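Local coordinates for IG hypothetical 16092 (Bacillus cereus ATCC 14579, PDB 1YQH), which is of unknown function but belongs to the UPF0045 (DUF77) family of thiamine-binding-protein-like domains and may bind thiamine or a similar small molecule, at the interface of chains A and B and the interface of chains A and C. Residues are numbered along the deposited sequence; one frame, centred on the assembly and turned at random. Chains: chain A/B/C, IG hypothetical 16092.

Contact 1: the interface of chains A and B. Residues chain A 9-11, 49, 81-83, 95; chain B 24, 45-46.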
loop_
_atom_site.group_PDB
_atom_site.type_symbol
_atom_site.label_atom_id
_atom_site.label_comp_id
_atom_site.label_asym_id
_atom_site.label_seq_id
_atom_site.Cartn_x
_atom_site.Cartn_y
_atom_site.Cartn_z
ATOM N N THR A 9 -2.949 -8.626 12.572
ATOM C CA THR A 9 -3.083 -7.187 12.631
ATOM C C THR A 9 -3.115 -6.712 11.164
ATOM O O THR A 9 -2.441 -7.285 10.305
ATOM C CB THR A 9 -1.917 -6.577 13.453
ATOM O OG1 THR A 9 -1.977 -7.094 14.802
ATOM C CG2 THR A 9 -2.009 -5.063 13.508
HETATM N N MSE A 10 -3.924 -5.698 10.887
HETATM C CA MSE A 10 -4.168 -5.241 9.528
HETATM C C MSE A 10 -4.354 -3.725 9.574
HETATM O O MSE A 10 -4.766 -3.185 10.604
HETATM C CB MSE A 10 -5.453 -5.908 9.032
HETATM C CG MSE A 10 -5.823 -5.656 7.597
HETATM SE SE MSE A 10 -7.527 -6.506 7.235
HETATM C CE MSE A 10 -7.020 -8.400 7.463
ATOM N N SER A 11 -4.007 -3.033 8.491
ATOM C CA SER A 11 -4.497 -1.684 8.306
ATOM C C SER A 11 -5.183 -1.575 6.966
ATOM O O SER A 11 -4.926 -2.379 6.055
ATOM C CB SER A 11 -3.376 -0.641 8.439
ATOM O OG SER A 11 -2.443 -0.750 7.381
ATOM N N THR A 49 -6.173 0.844 11.705
ATOM C CA THR A 49 -5.588 -0.424 12.139
ATOM C C THR A 49 -6.682 -1.279 12.773
ATOM O O THR A 49 -7.497 -0.745 13.528
ATOM C CB THR A 49 -4.480 -0.181 13.183
ATOM O OG1 THR A 49 -3.513 0.724 12.636
ATOM C CG2 THR A 49 -3.789 -1.510 13.554
ATOM N N LYS A 81 -3.079 -3.687 4.330
ATOM C CA LYS A 81 -1.814 -4.319 4.667
ATOM C C LYS A 81 -2.075 -5.310 5.800
ATOM O O LYS A 81 -2.729 -4.963 6.792
ATOM C CB LYS A 81 -0.787 -3.284 5.106
ATOM C CG LYS A 81 0.651 -3.768 4.970
ATOM C CD LYS A 81 1.646 -2.628 5.165
ATOM C CE LYS A 81 1.844 -1.769 3.903
ATOM N NZ LYS A 81 2.650 -2.435 2.826
ATOM N N ILE A 82 -1.580 -6.530 5.644
ATOM C CA ILE A 82 -1.828 -7.582 6.627
ATOM C C ILE A 82 -0.502 -8.074 7.177
ATOM O O ILE A 82 0.407 -8.380 6.405
ATOM C CB ILE A 82 -2.585 -8.806 6.027
ATOM C CG1 ILE A 82 -3.849 -8.363 5.281
ATOM C CG2 ILE A 82 -2.932 -9.844 7.119
ATOM C CD1 ILE A 82 -4.510 -9.475 4.462
ATOM N N HIS A 83 -0.414 -8.177 8.511
ATOM C CA HIS A 83 0.697 -8.879 9.152
ATOM C C HIS A 83 0.180 -10.248 9.558
ATOM O O HIS A 83 -0.643 -10.379 10.470
ATOM C CB HIS A 83 1.218 -8.117 10.388
ATOM C CG HIS A 83 2.544 -8.617 10.875
ATOM N ND1 HIS A 83 3.449 -7.813 11.532
ATOM C CD2 HIS A 83 3.118 -9.841 10.792
ATOM C CE1 HIS A 83 4.519 -8.523 11.847
ATOM N NE2 HIS A 83 4.348 -9.756 11.403
ATOM N N LYS A 95 3.725 -4.554 18.469
ATOM C CA LYS A 95 4.393 -3.714 17.479
ATOM C C LYS A 95 4.603 -2.266 17.918
ATOM O O LYS A 95 5.562 -1.632 17.478
ATOM C CB LYS A 95 3.670 -3.803 16.133
ATOM C CG LYS A 95 3.592 -5.264 15.650
ATOM C CD LYS A 95 3.181 -5.403 14.211
ATOM C CE LYS A 95 4.324 -5.099 13.274
ATOM N NZ LYS A 95 3.785 -4.921 11.891
ATOM N N TYR B 24 12.555 -6.763 14.131
ATOM C CA TYR B 24 12.158 -5.707 15.072
ATOM C C TYR B 24 13.322 -4.798 15.462
ATOM O O TYR B 24 13.133 -3.595 15.633
ATOM C CB TYR B 24 11.538 -6.276 16.354
ATOM C CG TYR B 24 10.110 -6.775 16.260
ATOM C CD1 TYR B 24 9.593 -7.596 17.264
ATOM C CD2 TYR B 24 9.272 -6.441 15.182
ATOM C CE1 TYR B 24 8.294 -8.071 17.219
ATOM C CE2 TYR B 24 7.948 -6.920 15.129
ATOM C CZ TYR B 24 7.478 -7.738 16.158
ATOM O OH TYR B 24 6.197 -8.234 16.150
ATOM N N ALA B 45 0.811 0.126 14.307
ATOM C CA ALA B 45 1.204 -1.273 14.168
ATOM C C ALA B 45 1.725 -1.627 12.772
ATOM O O ALA B 45 2.620 -2.466 12.654
ATOM C CB ALA B 45 0.036 -2.209 14.549
HETATM N N MSE B 46 1.153 -1.021 11.727
HETATM C CA MSE B 46 1.511 -1.368 10.347
HETATM C C MSE B 46 2.286 -0.280 9.617
HETATM O O MSE B 46 2.968 -0.557 8.621
HETATM C CB MSE B 46 0.266 -1.702 9.501
HETATM C CG MSE B 46 -0.615 -2.827 10.029
HETATM SE SE MSE B 46 0.364 -4.495 10.270
HETATM C CE MSE B 46 0.931 -4.843 8.401
HETATM O O HOH W 1 -1.744 1.025 15.091
HETATM O O HOH W 2 -0.956 0.650 11.680
#
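The beta-sheet face of chain A, formed here by strands 8-17, 48-52 and 75-84, receives the loop residues B:Ala45 and B:Met46 of the neighbouring subunit. B:Met46, a selenomethionine, lies across the strands: its CB and CG pass over A:Ser11, with CB 3.6 Å from the hydroxyl OG, and its selenium rests 3.7 Å from A:His83 CB. Bends at chi2 and chi3 fold the chain back over the sheet, and the terminal methyl CE ends 3.6 Å from A:Lys81 CG, beside the backbone of A:His83. Next to it, the methyl of B:Ala45, atom CB, meets A:Thr9 CG2 at 3.7 Å and, more loosely, A:Thr49 CG2. In both threonines CG2 stands anti to the backbone N and points its methyl at the alanine CB. Polar atoms frame this apolar patch. The A:Thr49 hydroxyl OG1 holds two waters, which in turn contact the backbone N atoms of B:Ala45 and B:Met46. On the other flank A:Lys95 reaches out from helix 92-96, its side-chain amine NZ bonded to B:Ala45 O at 2.8 Å and tilted 21° from the carbonyl plane. B:Tyr24 crosses the lysine chain at about a right angle, its phenol OH near CG. The same NZ donates to the imidazole nitrogen ND1 of A:His83 at 2.9 Å, lying 11° out of the ring plane.

Contact 2: the interface of chains A and C. Residues chain A 80-83; chain C 76-79.
A:Ile82 N donates to C:Thr78 O at 2.7 Å, and C:Thr78 N returns a bond to A:Ile82 O at 2.8 Å, pairing two edge strands that run antiparallel across the subunit boundary. The two bonds make a closed backbone ring, fixing the register in which A:Lys81 faces C:Ser79 and A:His83 faces C:Ile77. To one side of this ring the side-chain amine NZ of A:Lys81 donates to the hydroxyl OG of C:Ser79 at 2.8 Å. The lysine starts with CG anti to its backbone N (chi1 -158°), then bends at chi3 and chi4, which turns the tip back toward the serine. On the other side, C:Ile77 supplies the apolar part through two branches. Its CD1 methyl sits over the centre of one face of the A:His83 imidazole, 3.6 Å from the centroid, in a CH-pi contact that should limit tipping of the ring toward chain C. With CG1 anti to the carbonyl carbon and a bend at chi2 (-62°), the isoleucine lifts this methyl onto the ring. The other branch, CG2, turns toward the lysine and meets A:Lys81 CG at 3.9 Å, the two side chains crossing at a slant. The aliphatic stem of the lysine therefore packs against isoleucine while its amine tip binds the serine hydroxyl. Repeated with the chains exchanged, this pairing of strands 75-84 joins the sheets of chains A and C into one continuous sheet in the deposited tetramer, plausibly a feature of the working oligomer.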
loop_
_atom_site.group_PDB
_atom_site.type_symbol
_atom_site.label_atom_id
_atom_site.label_comp_id
_atom_site.label_asym_id
_atom_site.label_seq_id
_atom_site.Cartn_x
_atom_site.Cartn_y
_atom_site.Cartn_z
ATOM N N ILE A 80 -4.977 -2.335 1.690
ATOM C CA ILE A 80 -4.945 -3.217 2.849
ATOM C C ILE A 80 -3.502 -3.640 3.066
ATOM O O ILE A 80 -2.775 -3.891 2.097
ATOM C CB ILE A 80 -5.816 -4.506 2.635
ATOM C CG1 ILE A 80 -7.262 -4.148 2.269
ATOM C CG2 ILE A 80 -5.780 -5.392 3.891
ATOM C CD1 ILE A 80 -8.104 -5.307 1.727
ATOM N N LYS A 81 -3.079 -3.687 4.330
ATOM C CA LYS A 81 -1.814 -4.319 4.667
ATOM C C LYS A 81 -2.075 -5.310 5.800
ATOM O O LYS A 81 -2.729 -4.963 6.792
ATOM C CB LYS A 81 -0.787 -3.284 5.106
ATOM C CG LYS A 81 0.651 -3.768 4.970
ATOM C CD LYS A 81 1.646 -2.628 5.165
ATOM C CE LYS A 81 1.844 -1.769 3.903
ATOM N NZ LYS A 81 2.650 -2.435 2.826
ATOM N N ILE A 82 -1.580 -6.530 5.644
ATOM C CA ILE A 82 -1.828 -7.582 6.627
ATOM C C ILE A 82 -0.502 -8.074 7.177
ATOM O O ILE A 82 0.407 -8.380 6.405
ATOM C CB ILE A 82 -2.585 -8.806 6.027
ATOM C CG1 ILE A 82 -3.849 -8.363 5.281
ATOM C CG2 ILE A 82 -2.932 -9.844 7.119
ATOM C CD1 ILE A 82 -4.510 -9.475 4.462
ATOM N N HIS A 83 -0.414 -8.177 8.511
ATOM C CA HIS A 83 0.697 -8.879 9.152
ATOM C C HIS A 83 0.180 -10.248 9.558
ATOM O O HIS A 83 -0.643 -10.379 10.470
ATOM C CB HIS A 83 1.218 -8.117 10.388
ATOM C CG HIS A 83 2.544 -8.617 10.875
ATOM N ND1 HIS A 83 3.449 -7.813 11.532
ATOM C CD2 HIS A 83 3.118 -9.841 10.792
ATOM C CE1 HIS A 83 4.519 -8.523 11.847
ATOM N NE2 HIS A 83 4.348 -9.756 11.403
ATOM N N VAL C 76 4.389 -13.092 7.138
ATOM C CA VAL C 76 4.276 -12.477 5.827
ATOM C C VAL C 76 3.629 -11.124 6.005
ATOM O O VAL C 76 2.673 -10.997 6.768
ATOM C CB VAL C 76 3.353 -13.309 4.880
ATOM C CG1 VAL C 76 3.314 -12.685 3.485
ATOM C CG2 VAL C 76 3.777 -14.776 4.817
ATOM N N ILE C 77 4.147 -10.121 5.298
ATOM C CA ILE C 77 3.457 -8.838 5.201
ATOM C C ILE C 77 2.812 -8.801 3.820
ATOM O O ILE C 77 3.509 -8.874 2.788
ATOM C CB ILE C 77 4.416 -7.640 5.374
ATOM C CG1 ILE C 77 5.213 -7.730 6.683
ATOM C CG2 ILE C 77 3.652 -6.296 5.253
ATOM C CD1 ILE C 77 4.358 -7.712 7.980
ATOM N N THR C 78 1.485 -8.716 3.802
ATOM C CA THR C 78 0.738 -8.809 2.553
ATOM C C THR C 78 0.080 -7.461 2.270
ATOM O O THR C 78 -0.584 -6.908 3.137
ATOM C CB THR C 78 -0.306 -9.962 2.639
ATOM O OG1 THR C 78 0.368 -11.202 2.912
ATOM C CG2 THR C 78 -1.124 -10.105 1.333
ATOM N N SER C 79 0.278 -6.941 1.061
ATOM C CA SER C 79 -0.296 -5.656 0.661
ATOM C C SER C 79 -1.314 -5.921 -0.443
ATOM O O SER C 79 -1.090 -6.766 -1.310
ATOM C CB SER C 79 0.783 -4.710 0.131
ATOM O OG SER C 79 1.817 -4.492 1.081
#

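Contact 1 and contact 2 meet on strand 75-84 of chain A, their C-alpha centres about 7 Å apart, and share A:Lys81, A:Ile82 and A:His83. Contact 1 uses the sheet face, whereas contact 2 uses the strand edge. Two side chains serve both partners: A:Lys81 touches chain B through its stem and chain C through its stem and tip, and A:His83 meets chain B through CB and chain C through its ring face. Each interface is two-fold symmetric, so the one strand ties together two different dimer contacts in the deposited four-chain assembly. Such sharing could make the two interfaces depend on one another, although the structure alone does not show this.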